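Side-chain contacts in ABC transporter binding protein AcbH (Actinoplanes, PDB 3OO8), which binds beta-D-galactopyranose as the extracellular solute receptor of an ABC transporter: residues Tyr295-Thr300 with Glu372-Pro377; Lys122-Gly127 with Val367-Glu372; Gly192-Leu197 with Lys209-Glu214; Tyr140-Phe145 with Asp186-Leu191. The protein carries 2 engineered substitutions. One frame throughout, in Å; residues are numbered along the deposited sequence.

Interaction 1. Residues Tyr295-Thr300 with Glu372-Pro377. Engineered in segment 372-377: Glu372 (natural residue Asp).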
loop_
_atom_site.group_PDB
_atom_site.type_symbol
_atom_site.label_atom_id
_atom_site.label_comp_id
_atom_site.label_asym_id
_atom_site.label_seq_id
_atom_site.Cartn_x
_atom_site.Cartn_y
_atom_site.Cartn_z
ATOM N N TYR A 295 2.357 -8.658 -8.845
ATOM C CA TYR A 295 2.472 -7.332 -8.239
ATOM C C TYR A 295 1.220 -6.975 -7.469
ATOM O O TYR A 295 0.116 -7.435 -7.802
ATOM C CB TYR A 295 2.738 -6.291 -9.335
ATOM C CG TYR A 295 3.924 -6.641 -10.179
ATOM C CD1 TYR A 295 5.175 -6.804 -9.590
ATOM C CD2 TYR A 295 3.800 -6.792 -11.570
ATOM C CE1 TYR A 295 6.276 -7.151 -10.353
ATOM C CE2 TYR A 295 4.884 -7.130 -12.341
ATOM C CZ TYR A 295 6.112 -7.293 -11.737
ATOM O OH TYR A 295 7.206 -7.623 -12.499
ATOM N N MET A 296 1.367 -6.148 -6.443
ATOM C CA MET A 296 0.222 -5.739 -5.617
ATOM C C MET A 296 0.564 -4.388 -4.996
ATOM O O MET A 296 1.734 -4.146 -4.691
ATOM C CB MET A 296 0.062 -6.724 -4.433
ATOM C CG MET A 296 -1.270 -6.552 -3.669
ATOM S SD MET A 296 -1.168 -7.422 -2.071
ATOM C CE MET A 296 -1.244 -9.134 -2.584
ATOM N N ASP A 297 -0.426 -3.532 -4.783
ATOM C CA ASP A 297 -0.254 -2.377 -3.897
ATOM C C ASP A 297 -0.262 -2.933 -2.460
ATOM O O ASP A 297 -1.269 -3.506 -2.015
ATOM C CB ASP A 297 -1.491 -1.434 -3.996
ATOM C CG ASP A 297 -1.376 -0.345 -5.083
ATOM O OD1 ASP A 297 -0.263 0.051 -5.527
ATOM O OD2 ASP A 297 -2.447 0.148 -5.490
ATOM N N ALA A 298 0.844 -2.770 -1.741
ATOM C CA ALA A 298 0.902 -3.180 -0.327
ATOM C C ALA A 298 1.662 -2.083 0.409
ATOM O O ALA A 298 2.883 -2.162 0.599
ATOM C CB ALA A 298 1.568 -4.559 -0.183
ATOM N N PRO A 299 0.967 -1.004 0.803
ATOM C CA PRO A 299 1.645 0.163 1.391
ATOM C C PRO A 299 2.505 -0.193 2.617
ATOM O O PRO A 299 1.990 -0.733 3.601
ATOM C CB PRO A 299 0.477 1.087 1.787
ATOM C CG PRO A 299 -0.616 0.712 0.805
ATOM C CD PRO A 299 -0.490 -0.787 0.649
ATOM N N THR A 300 3.805 0.123 2.534
ATOM C CA THR A 300 4.791 -0.345 3.484
ATOM C C THR A 300 5.385 0.812 4.282
ATOM O O THR A 300 5.986 1.764 3.732
ATOM C CB THR A 300 5.945 -1.073 2.733
ATOM O OG1 THR A 300 5.402 -2.139 1.933
ATOM C CG2 THR A 300 6.951 -1.681 3.716
ATOM N N GLU A 372 -1.130 7.161 -4.143
ATOM C CA GLU A 372 -0.820 8.315 -3.298
ATOM C C GLU A 372 0.614 8.379 -2.758
ATOM O O GLU A 372 1.080 9.466 -2.362
ATOM C CB GLU A 372 -1.801 8.376 -2.144
ATOM C CG GLU A 372 -3.184 8.722 -2.596
ATOM C CD GLU A 372 -3.536 10.152 -2.351
ATOM O OE1 GLU A 372 -2.656 11.051 -2.498
ATOM O OE2 GLU A 372 -4.719 10.351 -1.984
ATOM N N ARG A 373 1.294 7.237 -2.721
ATOM C CA ARG A 373 2.674 7.179 -2.247
ATOM C C ARG A 373 3.643 6.934 -3.381
ATOM O O ARG A 373 4.830 7.261 -3.251
ATOM C CB ARG A 373 2.820 6.069 -1.191
ATOM C CG ARG A 373 2.062 6.362 0.081
ATOM C CD ARG A 373 2.284 5.233 1.081
ATOM N NE ARG A 373 1.751 5.572 2.403
ATOM C CZ ARG A 373 2.013 4.863 3.505
ATOM N NH1 ARG A 373 2.799 3.811 3.421
ATOM N NH2 ARG A 373 1.523 5.225 4.689
ATOM N N ASP A 374 3.175 6.395 -4.508
ATOM C CA ASP A 374 4.117 6.127 -5.606
ATOM C C ASP A 374 4.361 7.319 -6.536
ATOM O O ASP A 374 5.341 7.329 -7.291
ATOM C CB ASP A 374 3.687 4.903 -6.439
ATOM C CG ASP A 374 4.066 3.585 -5.776
ATOM O OD1 ASP A 374 5.214 3.506 -5.264
ATOM O OD2 ASP A 374 3.248 2.649 -5.862
ATOM N N THR A 375 3.452 8.280 -6.519
ATOM C CA THR A 375 3.635 9.508 -7.299
ATOM C C THR A 375 3.624 10.676 -6.325
ATOM O O THR A 375 3.501 10.489 -5.101
ATOM C CB THR A 375 2.559 9.673 -8.420
ATOM O OG1 THR A 375 2.965 10.725 -9.314
ATOM C CG2 THR A 375 1.174 9.983 -7.851
ATOM N N VAL A 376 3.790 11.893 -6.831
ATOM C CA VAL A 376 3.671 13.021 -5.916
ATOM C C VAL A 376 2.227 13.341 -5.571
ATOM O O VAL A 376 1.306 13.086 -6.353
ATOM C CB VAL A 376 4.402 14.282 -6.398
ATOM C CG1 VAL A 376 5.802 13.937 -6.897
ATOM C CG2 VAL A 376 3.613 14.957 -7.478
ATOM N N PRO A 377 2.000 13.901 -4.379
ATOM C CA PRO A 377 0.632 14.151 -3.967
ATOM C C PRO A 377 -0.233 14.925 -4.958
ATOM O O PRO A 377 -1.404 14.581 -5.149
ATOM C CB PRO A 377 0.809 14.908 -2.653
ATOM C CG PRO A 377 2.062 14.280 -2.084
ATOM C CD PRO A 377 2.960 14.077 -3.264
HETATM O O HOH W 1 0.705 2.470 -6.923
#
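Pro299 and Arg373 mark the closest passage of the two backbones, 8.0 Å between their CA atoms, where the loop leaving strand 295-297 faces the short helix 371-374. Arg373 bridges that gap with a chain extended from CG to NE. Its NH1 ends 3.9 Å from Pro299 CB and 3.8 Å from Thr300 O; both lie oblique to the guanidinium, packing approaches with no hydrogen bond. The charge is met next door by a salt bridge to Asp301. Arg373 is a galactose-binding residue; here, with no sugar bound, its NE hydrogen-bonds a glycerol, probably from the crystallisation liquor. Asp297 OD1 and Asp374 OD2 are 4.4 Å apart, and a water donates to both, 3.0 Å to Asp297 OD1 and 2.8 Å to Asp374 OD2, which would soften any repulsion between the carboxylates. Ser368 also bonds Asp297, and Gln369 N bonds Asp374. Strand 295-297 pairs in parallel with strand 366-368; Met296 and Pro299 lean on strand 134-147, and engineered Glu372 rests against helix 377-392.

Interaction 2. Residues Lys122-Gly127 with Val367-Glu372. Engineered in segment 367-372: Glu372 (natural residue Asp).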
loop_
_atom_site.group_PDB
_atom_site.type_symbol
_atom_site.label_atom_id
_atom_site.label_comp_id
_atom_site.label_asym_id
_atom_site.label_seq_id
_atom_site.Cartn_x
_atom_site.Cartn_y
_atom_site.Cartn_z
ATOM N N LYS A 122 13.579 -5.676 -0.303
ATOM C CA LYS A 122 14.815 -4.979 -0.603
ATOM C C LYS A 122 14.571 -3.853 -1.617
ATOM O O LYS A 122 14.961 -2.703 -1.368
ATOM C CB LYS A 122 15.875 -5.964 -1.101
ATOM C CG LYS A 122 16.295 -6.925 -0.001
ATOM C CD LYS A 122 17.299 -7.958 -0.486
ATOM C CE LYS A 122 17.647 -8.873 0.680
ATOM N NZ LYS A 122 18.646 -9.914 0.341
ATOM N N SER A 123 13.843 -4.156 -2.697
ATOM C CA SER A 123 13.538 -3.136 -3.719
ATOM C C SER A 123 12.874 -1.887 -3.157
ATOM O O SER A 123 13.268 -0.757 -3.499
ATOM C CB SER A 123 12.632 -3.700 -4.824
ATOM O OG SER A 123 13.351 -4.699 -5.512
ATOM N N LEU A 124 11.816 -2.067 -2.367
ATOM C CA LEU A 124 11.112 -0.918 -1.832
ATOM C C LEU A 124 11.877 -0.100 -0.803
ATOM O O LEU A 124 11.476 1.015 -0.462
ATOM C CB LEU A 124 9.731 -1.307 -1.276
ATOM C CG LEU A 124 9.697 -2.299 -0.096
ATOM C CD1 LEU A 124 9.927 -1.553 1.240
ATOM C CD2 LEU A 124 8.376 -3.111 -0.058
ATOM N N SER A 125 13.038 -0.633 -0.385
ATOM C CA SER A 125 13.865 0.025 0.608
ATOM C C SER A 125 15.018 0.826 0.002
ATOM O O SER A 125 15.747 1.470 0.718
ATOM C CB SER A 125 14.394 -1.009 1.617
ATOM O OG SER A 125 13.300 -1.620 2.312
ATOM N N LYS A 126 15.134 0.788 -1.323
ATOM C CA LYS A 126 16.286 1.450 -2.005
ATOM C C LYS A 126 15.943 2.756 -2.695
ATOM O O LYS A 126 14.768 3.035 -3.023
ATOM C CB LYS A 126 16.840 0.513 -3.067
ATOM C CG LYS A 126 17.513 -0.723 -2.505
ATOM C CD LYS A 126 17.956 -1.631 -3.637
ATOM C CE LYS A 126 18.633 -2.851 -3.097
ATOM N NZ LYS A 126 19.147 -3.754 -4.200
ATOM N N GLY A 127 16.966 3.588 -2.866
ATOM C CA GLY A 127 16.850 4.828 -3.626
ATOM C C GLY A 127 17.215 4.561 -5.087
ATOM O O GLY A 127 17.566 3.441 -5.458
ATOM N N VAL A 367 6.298 -5.006 -4.808
ATOM C CA VAL A 367 5.044 -4.422 -4.329
ATOM C C VAL A 367 5.088 -2.926 -4.534
ATOM O O VAL A 367 6.101 -2.273 -4.252
ATOM C CB VAL A 367 4.693 -4.744 -2.832
ATOM C CG1 VAL A 367 4.336 -6.230 -2.672
ATOM C CG2 VAL A 367 5.773 -4.290 -1.881
ATOM N N SER A 368 3.983 -2.404 -5.056
ATOM C CA SER A 368 3.835 -0.972 -5.193
ATOM C C SER A 368 3.213 -0.445 -3.889
ATOM O O SER A 368 2.896 -1.238 -2.993
ATOM C CB SER A 368 3.049 -0.664 -6.471
ATOM O OG SER A 368 1.818 -1.402 -6.470
ATOM N N GLN A 369 3.040 0.873 -3.772
ATOM C CA GLN A 369 2.757 1.460 -2.458
ATOM C C GLN A 369 1.459 2.256 -2.434
ATOM O O GLN A 369 1.252 3.020 -1.484
ATOM C CB GLN A 369 3.870 2.451 -2.125
ATOM C CG GLN A 369 5.264 1.821 -2.103
ATOM C CD GLN A 369 5.345 0.634 -1.131
ATOM O OE1 GLN A 369 4.926 0.732 0.018
ATOM N NE2 GLN A 369 5.926 -0.474 -1.583
ATOM N N PHE A 370 0.621 2.040 -3.456
ATOM C CA PHE A 370 -0.641 2.794 -3.707
ATOM C C PHE A 370 -0.310 4.112 -4.391
ATOM O O PHE A 370 0.722 4.711 -4.124
ATOM C CB PHE A 370 -1.484 2.985 -2.436
ATOM C CG PHE A 370 -2.862 3.551 -2.703
ATOM C CD1 PHE A 370 -3.859 2.784 -3.312
ATOM C CD2 PHE A 370 -3.160 4.843 -2.293
ATOM C CE1 PHE A 370 -5.137 3.325 -3.530
ATOM C CE2 PHE A 370 -4.434 5.372 -2.513
ATOM C CZ PHE A 370 -5.408 4.608 -3.130
ATOM N N MET A 371 -1.178 4.547 -5.295
ATOM C CA MET A 371 -0.861 5.736 -6.098
ATOM C C MET A 371 -0.470 6.956 -5.275
ATOM O O MET A 371 0.445 7.693 -5.645
ATOM C CB MET A 371 -2.022 6.071 -7.038
ATOM C CG MET A 371 -1.611 7.175 -8.027
ATOM S SD MET A 371 -2.992 7.742 -9.065
ATOM C CE MET A 371 -3.361 6.254 -10.010
ATOM N N GLU A 372 -1.130 7.161 -4.143
ATOM C CA GLU A 372 -0.820 8.315 -3.298
ATOM C C GLU A 372 0.614 8.379 -2.758
ATOM O O GLU A 372 1.080 9.466 -2.362
ATOM C CB GLU A 372 -1.801 8.376 -2.144
ATOM C CG GLU A 372 -3.184 8.722 -2.596
ATOM C CD GLU A 372 -3.536 10.152 -2.351
ATOM O OE1 GLU A 372 -2.656 11.051 -2.498
ATOM O OE2 GLU A 372 -4.719 10.351 -1.984
#
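Leu124 meets Val367 and Gln369 at two different slants: its side chain crosses that of Val367 obliquely and lies at about a right angle to Gln369. The tightest point is methyl on methyl, Leu124 CD2 to Val367 CG2 at 3.4 Å, shorter than usual van der Waals contact. Both partners reach it from the crowded position: Leu124 carries CG between its backbone N and carbonyl carbon (chi1 62°), and Val367 sets CG2 in the same way. Gln369 offers the NE2 end of its amide. Its chain bends at chi2 (-56°), which folds the amide back toward the strand it has just left, and NE2 lies 3.9 Å from both CB and CD2 of Leu124, with CB above the amide plane and CD2 oblique to it. This polar group touching a leucine has its bonds elsewhere: NE2 makes a weak one to Val367 O, 3.2 Å with an angle of 132°, and OE1 accepts from the backbone N of Thr300. The OE1 bond, backed by the weak one, favours this rotation of the amide. Thr300, Leu134 and Pro136 also pack on Leu124. The contact thus joins the end of helix 119-124 to the short strand 366-368, which pairs in parallel with strand 295-297. Such a pair of short strands in the middle of the molecule is consistent with the hinge between the two lobes of a class 2 solute-binding protein.

Interaction 3. Residues Gly192-Leu197 with Lys209-Glu214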
loop_
_atom_site.group_PDB
_atom_site.type_symbol
_atom_site.label_atom_id
_atom_site.label_comp_id
_atom_site.label_asym_id
_atom_site.label_seq_id
_atom_site.Cartn_x
_atom_site.Cartn_y
_atom_site.Cartn_z
ATOM N N GLY A 192 -6.981 2.638 -6.497
ATOM C CA GLY A 192 -6.516 1.243 -6.366
ATOM C C GLY A 192 -6.870 0.399 -7.578
ATOM O O GLY A 192 -6.174 -0.553 -7.904
ATOM N N THR A 193 -8.023 0.667 -8.187
ATOM C CA THR A 193 -8.408 -0.063 -9.388
ATOM C C THR A 193 -7.491 0.334 -10.565
ATOM O O THR A 193 -7.065 -0.529 -11.348
ATOM C CB THR A 193 -9.897 0.130 -9.716
ATOM O OG1 THR A 193 -10.654 -0.582 -8.727
ATOM C CG2 THR A 193 -10.199 -0.441 -11.084
ATOM N N PHE A 194 -7.194 1.625 -10.690
ATOM C CA PHE A 194 -6.252 2.051 -11.721
ATOM C C PHE A 194 -4.921 1.314 -11.542
ATOM O O PHE A 194 -4.391 0.703 -12.490
ATOM C CB PHE A 194 -5.979 3.563 -11.736
ATOM C CG PHE A 194 -4.977 3.940 -12.791
ATOM C CD1 PHE A 194 -5.390 4.254 -14.091
ATOM C CD2 PHE A 194 -3.606 3.895 -12.514
ATOM C CE1 PHE A 194 -4.475 4.540 -15.068
ATOM C CE2 PHE A 194 -2.667 4.154 -13.513
ATOM C CZ PHE A 194 -3.111 4.491 -14.785
ATOM N N ASP A 195 -4.414 1.349 -10.313
ATOM C CA ASP A 195 -3.133 0.716 -10.031
ATOM C C ASP A 195 -3.094 -0.755 -10.402
ATOM O O ASP A 195 -2.140 -1.226 -11.019
ATOM C CB ASP A 195 -2.791 0.816 -8.552
ATOM C CG ASP A 195 -2.532 2.233 -8.089
ATOM O OD1 ASP A 195 -2.345 3.184 -8.885
ATOM O OD2 ASP A 195 -2.495 2.343 -6.813
ATOM N N ILE A 196 -4.101 -1.507 -9.987
ATOM C CA ILE A 196 -4.048 -2.956 -10.198
ATOM C C ILE A 196 -4.211 -3.322 -11.682
ATOM O O ILE A 196 -3.550 -4.260 -12.163
ATOM C CB ILE A 196 -5.030 -3.726 -9.264
ATOM C CG1 ILE A 196 -4.651 -5.204 -9.117
ATOM C CG2 ILE A 196 -6.517 -3.583 -9.686
ATOM C CD1 ILE A 196 -3.191 -5.491 -8.716
ATOM N N LEU A 197 -5.105 -2.627 -12.394
ATOM C CA LEU A 197 -5.241 -2.831 -13.848
ATOM C C LEU A 197 -3.902 -2.545 -14.534
ATOM O O LEU A 197 -3.477 -3.322 -15.391
ATOM C CB LEU A 197 -6.324 -1.945 -14.429
ATOM C CG LEU A 197 -7.718 -2.353 -13.974
ATOM C CD1 LEU A 197 -8.671 -1.352 -14.566
ATOM C CD2 LEU A 197 -8.094 -3.747 -14.505
ATOM N N LYS A 209 7.252 3.917 -13.847
ATOM C CA LYS A 209 7.644 4.935 -14.835
ATOM C C LYS A 209 6.534 5.946 -15.012
ATOM O O LYS A 209 6.788 7.163 -15.040
ATOM C CB LYS A 209 7.994 4.300 -16.175
ATOM C CG LYS A 209 9.379 3.650 -16.248
ATOM C CD LYS A 209 9.539 3.022 -17.625
ATOM C CE LYS A 209 10.938 2.495 -17.833
ATOM N NZ LYS A 209 10.998 1.828 -19.165
ATOM N N LEU A 210 5.293 5.450 -15.088
ATOM C CA LEU A 210 4.154 6.339 -15.231
ATOM C C LEU A 210 4.027 7.239 -13.997
ATOM O O LEU A 210 3.812 8.447 -14.107
ATOM C CB LEU A 210 2.849 5.551 -15.448
ATOM C CG LEU A 210 1.583 6.390 -15.680
ATOM C CD1 LEU A 210 1.659 7.216 -16.966
ATOM C CD2 LEU A 210 0.315 5.533 -15.677
ATOM N N MET A 211 4.187 6.638 -12.811
ATOM C CA MET A 211 4.160 7.407 -11.571
ATOM C C MET A 211 5.203 8.492 -11.533
ATOM O O MET A 211 4.923 9.553 -10.989
ATOM C CB MET A 211 4.337 6.496 -10.358
ATOM C CG MET A 211 3.117 5.588 -10.164
ATOM S SD MET A 211 1.438 6.199 -9.999
ATOM C CE MET A 211 0.819 6.184 -11.674
ATOM N N LYS A 212 6.389 8.199 -12.052
ATOM C CA LYS A 212 7.501 9.167 -12.061
ATOM C C LYS A 212 7.441 10.127 -13.268
ATOM O O LYS A 212 8.247 11.061 -13.370
ATOM C CB LYS A 212 8.818 8.438 -11.980
ATOM C CG LYS A 212 9.048 7.724 -10.615
ATOM C CD LYS A 212 10.352 6.984 -10.599
ATOM C CE LYS A 212 10.618 6.346 -9.245
ATOM N NZ LYS A 212 10.614 7.327 -8.095
ATOM N N HIS A 213 6.416 9.954 -14.101
ATOM C CA HIS A 213 6.268 10.680 -15.377
ATOM C C HIS A 213 7.434 10.452 -16.367
ATOM O O HIS A 213 7.784 11.342 -17.162
ATOM C CB HIS A 213 6.008 12.169 -15.150
ATOM C CG HIS A 213 5.474 12.883 -16.350
ATOM N ND1 HIS A 213 4.356 12.459 -17.041
ATOM C CD2 HIS A 213 5.903 14.004 -16.975
ATOM C CE1 HIS A 213 4.129 13.280 -18.052
ATOM N NE2 HIS A 213 5.053 14.225 -18.034
ATOM N N GLU A 214 8.000 9.252 -16.334
ATOM C CA GLU A 214 8.961 8.772 -17.320
ATOM C C GLU A 214 8.256 8.268 -18.580
ATOM O O GLU A 214 8.864 8.118 -19.640
ATOM C CB GLU A 214 9.880 7.713 -16.703
ATOM C CG GLU A 214 10.744 8.381 -15.663
ATOM C CD GLU A 214 11.400 7.433 -14.700
ATOM O OE1 GLU A 214 11.213 6.204 -14.825
ATOM O OE2 GLU A 214 12.083 7.947 -13.782
#
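Phe194 and Leu210 face each other from consecutive helices, 191-201 and 204-212; the CA atoms of Phe194 and Leu210 are 11.8 Å apart. The second helix closes in a Schellman motif: His213 takes positive phi (60°), Glu214 N bonds back to Lys209 O at 2.7 Å and His213 N to Leu210 O at 3.0 Å. The contact between the two segments is made by side chains. Phe194 swings its ring straight out, CG anti to the backbone N (chi1 179°), and Leu210 comes to meet it with the same first torsion from its own side. The methyl CD2 of Leu210 arrives at the ring's edge, close to its plane, 3.7 Å from Phe194 CZ and 3.9 Å from Phe194 CE2, so it touches the rim and not the face. Met211 joins less closely: its bent chain brings CE to 4.4 Å from Phe194 CE2, on an oblique line. Asp195 OD1 also lies in the plane of the Phe194 ring at its edge, where the weakly positive ring hydrogens would make a carboxylate oxygen a favourable neighbour. Helix 220-232 closes over the pair, Val225 touching Phe194 and Val222 touching Leu210. From helix 371-374, Met371 packs on both Phe194 and Met211, and Thr375 OG1 bonds Met211 O, joining helix 204-212 to the segment after helix 371-374.

Interaction 4. Residues Tyr140-Phe145 with Asp186-Leu191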
loop_
_atom_site.group_PDB
_atom_site.type_symbol
_atom_site.label_atom_id
_atom_site.label_comp_id
_atom_site.label_asym_id
_atom_site.label_seq_id
_atom_site.Cartn_x
_atom_site.Cartn_y
_atom_site.Cartn_z
ATOM N N TYR A 140 0.160 -4.017 4.232
ATOM C CA TYR A 140 -1.154 -4.698 4.187
ATOM C C TYR A 140 -1.569 -4.709 2.721
ATOM O O TYR A 140 -1.140 -3.859 1.956
ATOM C CB TYR A 140 -2.199 -3.976 5.045
ATOM C CG TYR A 140 -2.539 -2.621 4.501
ATOM C CD1 TYR A 140 -3.568 -2.475 3.570
ATOM C CD2 TYR A 140 -1.828 -1.497 4.904
ATOM C CE1 TYR A 140 -3.862 -1.215 3.051
ATOM C CE2 TYR A 140 -2.125 -0.253 4.387
ATOM C CZ TYR A 140 -3.137 -0.135 3.472
ATOM O OH TYR A 140 -3.476 1.099 2.917
ATOM N N PRO A 141 -2.450 -5.640 2.352
ATOM C CA PRO A 141 -2.760 -5.843 0.932
ATOM C C PRO A 141 -4.021 -5.173 0.402
ATOM O O PRO A 141 -4.963 -4.908 1.151
ATOM C CB PRO A 141 -2.948 -7.359 0.865
ATOM C CG PRO A 141 -3.656 -7.652 2.212
ATOM C CD PRO A 141 -2.964 -6.733 3.209
ATOM N N TRP A 142 -3.989 -4.899 -0.902
ATOM C CA TRP A 142 -5.162 -4.453 -1.676
ATOM C C TRP A 142 -5.551 -5.657 -2.526
ATOM O O TRP A 142 -4.866 -5.999 -3.483
ATOM C CB TRP A 142 -4.801 -3.260 -2.564
ATOM C CG TRP A 142 -4.963 -1.954 -1.855
ATOM C CD1 TRP A 142 -4.218 -1.465 -0.797
ATOM C CD2 TRP A 142 -5.959 -0.973 -2.139
ATOM N NE1 TRP A 142 -4.694 -0.216 -0.427
ATOM C CE2 TRP A 142 -5.784 0.080 -1.209
ATOM C CE3 TRP A 142 -6.982 -0.885 -3.094
ATOM C CZ2 TRP A 142 -6.574 1.235 -1.238
ATOM C CZ3 TRP A 142 -7.801 0.267 -3.092
ATOM C CH2 TRP A 142 -7.590 1.282 -2.167
ATOM N N VAL A 143 -6.704 -6.256 -2.195
ATOM C CA VAL A 143 -7.096 -7.555 -2.742
ATOM C C VAL A 143 -8.632 -7.585 -2.802
ATOM O O VAL A 143 -9.273 -6.639 -2.381
ATOM C CB VAL A 143 -6.603 -8.732 -1.806
ATOM C CG1 VAL A 143 -5.090 -8.946 -1.967
ATOM C CG2 VAL A 143 -6.861 -8.429 -0.341
ATOM N N VAL A 144 -9.195 -8.647 -3.382
ATOM C CA VAL A 144 -10.663 -8.747 -3.589
ATOM C C VAL A 144 -11.256 -9.601 -2.466
ATOM O O VAL A 144 -10.966 -10.801 -2.333
ATOM C CB VAL A 144 -10.980 -9.491 -4.925
ATOM C CG1 VAL A 144 -12.491 -9.477 -5.132
ATOM C CG2 VAL A 144 -10.264 -8.884 -6.145
ATOM N N PHE A 145 -12.142 -8.990 -1.686
ATOM C CA PHE A 145 -12.768 -9.667 -0.536
ATOM C C PHE A 145 -14.099 -10.256 -0.936
ATOM O O PHE A 145 -14.705 -9.779 -1.872
ATOM C CB PHE A 145 -12.977 -8.644 0.584
ATOM C CG PHE A 145 -11.687 -8.227 1.207
ATOM C CD1 PHE A 145 -11.160 -8.935 2.291
ATOM C CD2 PHE A 145 -11.028 -7.102 0.731
ATOM C CE1 PHE A 145 -9.934 -8.597 2.856
ATOM C CE2 PHE A 145 -9.784 -6.721 1.297
ATOM C CZ PHE A 145 -9.249 -7.471 2.363
ATOM N N ASP A 186 -15.001 9.151 -1.613
ATOM C CA ASP A 186 -13.781 9.470 -0.881
ATOM C C ASP A 186 -12.576 9.804 -1.760
ATOM O O ASP A 186 -11.560 10.288 -1.273
ATOM C CB ASP A 186 -13.428 8.318 0.071
ATOM C CG ASP A 186 -14.543 8.019 1.071
ATOM O OD1 ASP A 186 -14.920 8.927 1.836
ATOM O OD2 ASP A 186 -15.024 6.877 1.081
ATOM N N GLY A 187 -12.716 9.546 -3.059
ATOM C CA GLY A 187 -11.746 9.989 -4.065
ATOM C C GLY A 187 -10.604 9.015 -4.235
ATOM O O GLY A 187 -10.298 8.582 -5.357
ATOM N N TRP A 188 -10.008 8.617 -3.127
ATOM C CA TRP A 188 -8.847 7.726 -3.214
ATOM C C TRP A 188 -9.172 6.231 -3.498
ATOM O O TRP A 188 -8.354 5.563 -4.124
ATOM C CB TRP A 188 -7.934 7.853 -1.982
ATOM C CG TRP A 188 -8.680 7.571 -0.707
ATOM C CD1 TRP A 188 -9.285 8.490 0.124
ATOM C CD2 TRP A 188 -8.910 6.284 -0.116
ATOM N NE1 TRP A 188 -9.905 7.850 1.171
ATOM C CE2 TRP A 188 -9.676 6.497 1.062
ATOM C CE3 TRP A 188 -8.560 4.969 -0.477
ATOM C CZ2 TRP A 188 -10.080 5.447 1.887
ATOM C CZ3 TRP A 188 -8.968 3.913 0.360
ATOM C CH2 TRP A 188 -9.738 4.170 1.520
ATOM N N PRO A 189 -10.345 5.697 -3.087
ATOM C CA PRO A 189 -10.530 4.253 -3.322
ATOM C C PRO A 189 -10.331 3.779 -4.773
ATOM O O PRO A 189 -9.673 2.747 -4.991
ATOM C CB PRO A 189 -11.992 3.999 -2.868
ATOM C CG PRO A 189 -12.191 5.041 -1.785
ATOM C CD PRO A 189 -11.497 6.272 -2.354
ATOM N N ALA A 190 -10.830 4.532 -5.757
ATOM C CA ALA A 190 -10.743 4.104 -7.162
ATOM C C ALA A 190 -9.328 4.116 -7.712
ATOM O O ALA A 190 -9.068 3.495 -8.748
ATOM C CB ALA A 190 -11.680 4.979 -8.058
ATOM N N LEU A 191 -8.449 4.868 -7.067
ATOM C CA LEU A 191 -7.048 4.861 -7.510
ATOM C C LEU A 191 -6.499 3.436 -7.451
ATOM O O LEU A 191 -5.646 3.070 -8.260
ATOM C CB LEU A 191 -6.191 5.768 -6.639
ATOM C CG LEU A 191 -6.610 7.250 -6.541
ATOM C CD1 LEU A 191 -5.529 8.016 -5.775
ATOM C CD2 LEU A 191 -6.784 7.781 -7.978
#
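Trp142 pushes the far edge of its six-membered ring against Trp188 and the carbonyl of Pro189. The two indoles meet edge to edge: Trp188 CZ3 sits 3.9 Å from both CH2 and CZ2 of Trp142. Trp188 CZ3 lies near the plane of the Trp142 ring and Trp142 CH2 near that of Trp188, although the planes themselves are turned steeply against one another. This is therefore not a stack. Beside it, Pro189 O approaches the same rim of Trp142, 3.6 Å from CZ3 and 3.8 Å from CH2, close to the ring plane, where slightly positive edge hydrogens would suit a carbonyl oxygen. Trp142 reaches across with CG anti to its carbonyl carbon (chi1 -88°); Trp142 CA is 10.4 Å from Pro189 CA. Trp142 is one of the residues that bind beta-D-galactose, so the contact borders the sugar pocket of this class 2 solute-binding protein, tying strand 134-147 to the loop ahead of helix 191-201. The loop is bent sharply: Gly187 takes positive phi, and Leu191 N bonds Trp188 O at 3.0 Å. Pro189 folds back on Trp188, its CD lying 3.4 Å above one face of that indole and displaced toward the rim. Trp245 meets Trp188 at an angle and Gln266, another galactose-binding residue, touches it, while Phe370 stacks on Trp142.

Overall arrangement
Interactions 1, 2 and 4 hold galactose-site residues, with no sugar bound here, while interaction 3 lies further off, the side chain of Met211 being about 9 Å from that of Glu372. Residues 367-372 connect the four. Interactions 1 and 2, 7 Å apart between centres, have Glu372 in both ranges and use neighbouring strands 295-297 and 366-368; Ser368 OG lies 2.7 Å from Asp297 OD1. Phe370 extends this core to interaction 4, with CE1 3.4 Å from Trp142 CZ2, and Met371 to interaction 3, with CE 3.4 Å from Phe194 CD2. Asp297 OD2 and Asp195 OD2 come within 2.6 Å, linking interactions 1 and 3; so short a spacing probably means a shifted ionisation.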